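Local coordinates for uncharacterized protein (PDB 4GDZ), which is of unknown function but belongs to the DUF4251 family and is built largely of beta-strands, at the interface of chains A and B. Numbering follows the deposited sequence. Chains: chain A/B, Uncharacterized protein.

The interface of chains A and B. Residues chain A 58-60; chain B 55, 132, 134, 143-145, 156.
Two hydrogen bonds grip OG1 of B:Thr145, a strand hydroxyl at a contact between two copies of this DUF4251 protein; the interface is not exactly two-fold, and the crystal alone does not show whether it is biological. One comes from the side-chain amide nitrogen NE2 of A:Gln60 at 3.1 Å, 155° at the hydrogen, with the hydroxyl oxygen in the amide plane; the other, of undecided direction, joins it to OG1 of B:Thr156 at 2.9 Å. A:Gln60 comes from the loop between strands 46-55 and 61-63 of chain A. Its chain leaves beside the backbone N and bends at chi2 (-77°), which carries the amide alongside the threonines. At its other end, OE1 accepts from OG1 of B:Thr134 at 2.9 Å, in the carbonyl plane and on a lone pair, so both ends of the amide are held; a weak bond from NE2 to the backbone O of B:Thr143 (3.3 Å), which can only accept, favours this orientation. The ring of B:Phe132 slides past, CD2 3.7 Å from CD of A:Gln60, with the planes 59° apart, while CG2 of B:Thr143 also packs on CD. An alanine at A:Gln60 would remove the amide and its threonine bonds, and would probably loosen the loop's hold on these strands. OD1 of A:Asn58 accepts from N of A:Gln60 at 3.0 Å, the donor above the carbonyl plane, and probably helps to hold the turn. A water bridges the carbonyl O of A:Asn58 (2.8 Å) to that of B:Met55.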
loop_
_atom_site.group_PDB
_atom_site.type_symbol
_atom_site.label_atom_id
_atom_site.label_comp_id
_atom_site.label_asym_id
_atom_site.label_seq_id
_atom_site.Cartn_x
_atom_site.Cartn_y
_atom_site.Cartn_z
ATOM N N ASN A 58 -0.636 -2.914 -7.448
ATOM C CA ASN A 58 0.804 -2.745 -7.358
ATOM C C ASN A 58 1.288 -1.642 -6.374
ATOM O O ASN A 58 2.523 -1.443 -6.195
ATOM C CB ASN A 58 1.409 -2.543 -8.767
ATOM C CG ASN A 58 0.831 -1.336 -9.494
ATOM O OD1 ASN A 58 0.244 -0.433 -8.881
ATOM N ND2 ASN A 58 1.008 -1.305 -10.809
ATOM N N GLY A 59 0.337 -0.929 -5.749
ATOM C CA GLY A 59 0.683 0.144 -4.781
ATOM C C GLY A 59 0.522 1.539 -5.403
ATOM O O GLY A 59 0.608 2.550 -4.712
ATOM N N GLN A 60 0.302 1.603 -6.714
ATOM C CA GLN A 60 0.050 2.893 -7.414
ATOM C C GLN A 60 -1.316 3.465 -7.057
ATOM O O GLN A 60 -2.170 2.767 -6.537
ATOM C CB GLN A 60 0.140 2.728 -8.943
ATOM C CG GLN A 60 1.550 2.666 -9.501
ATOM C CD GLN A 60 2.220 4.015 -9.583
ATOM O OE1 GLN A 60 1.756 5.007 -9.005
ATOM N NE2 GLN A 60 3.316 4.058 -10.282
HETATM N N MSE B 55 8.518 -2.017 -4.556
HETATM C CA MSE B 55 7.268 -2.260 -3.888
HETATM C C MSE B 55 6.593 -3.525 -4.395
HETATM O O MSE B 55 6.476 -3.739 -5.604
HETATM C CB MSE B 55 6.357 -1.046 -4.088
HETATM C CG MSE B 55 7.003 0.253 -3.544
HETATM SE SE MSE B 55 6.065 1.862 -4.192
HETATM C CE MSE B 55 4.160 1.326 -3.867
ATOM N N PHE B 132 4.538 4.459 -15.956
ATOM C CA PHE B 132 3.491 5.248 -15.303
ATOM C C PHE B 132 4.088 5.825 -14.028
ATOM O O PHE B 132 4.603 5.102 -13.196
ATOM C CB PHE B 132 2.258 4.396 -14.986
ATOM C CG PHE B 132 1.155 5.147 -14.243
ATOM C CD1 PHE B 132 0.494 6.229 -14.836
ATOM C CD2 PHE B 132 0.844 4.832 -12.933
ATOM C CE1 PHE B 132 -0.482 6.942 -14.160
ATOM C CE2 PHE B 132 -0.151 5.524 -12.260
ATOM C CZ PHE B 132 -0.809 6.589 -12.871
ATOM N N THR B 134 3.645 8.735 -10.760
ATOM C CA THR B 134 2.737 9.543 -9.968
ATOM C C THR B 134 3.551 10.349 -8.954
ATOM O O THR B 134 4.540 9.859 -8.406
ATOM C CB THR B 134 1.692 8.702 -9.212
ATOM O OG1 THR B 134 2.384 7.787 -8.351
ATOM C CG2 THR B 134 0.790 7.957 -10.203
ATOM N N THR B 143 6.288 7.538 -7.422
ATOM C CA THR B 143 6.192 6.107 -7.610
ATOM C C THR B 143 6.099 5.839 -9.097
ATOM O O THR B 143 5.384 6.557 -9.828
ATOM C CB THR B 143 4.947 5.571 -6.873
ATOM O OG1 THR B 143 5.093 5.932 -5.493
ATOM C CG2 THR B 143 4.799 4.041 -7.015
ATOM N N VAL B 144 6.829 4.834 -9.559
ATOM C CA VAL B 144 6.866 4.535 -10.978
ATOM C C VAL B 144 6.588 3.048 -11.164
ATOM O O VAL B 144 7.108 2.226 -10.414
ATOM C CB VAL B 144 8.225 4.988 -11.592
ATOM C CG1 VAL B 144 9.429 4.191 -11.035
ATOM C CG2 VAL B 144 8.211 4.849 -13.093
ATOM N N THR B 145 5.783 2.713 -12.174
ATOM C CA THR B 145 5.604 1.341 -12.636
ATOM C C THR B 145 6.165 1.204 -14.019
ATOM O O THR B 145 5.863 2.025 -14.914
ATOM C CB THR B 145 4.082 0.990 -12.634
ATOM O OG1 THR B 145 3.619 1.151 -11.286
ATOM C CG2 THR B 145 3.790 -0.478 -13.135
ATOM N N THR B 156 7.337 -2.059 -9.761
ATOM C CA THR B 156 6.920 -0.770 -9.179
ATOM C C THR B 156 7.966 -0.383 -8.138
ATOM O O THR B 156 8.283 -1.169 -7.234
ATOM C CB THR B 156 5.489 -0.847 -8.611
ATOM O OG1 THR B 156 4.564 -1.104 -9.686
ATOM C CG2 THR B 156 5.060 0.494 -7.890
HETATM O O HOH W 1 3.885 -3.823 -6.504
#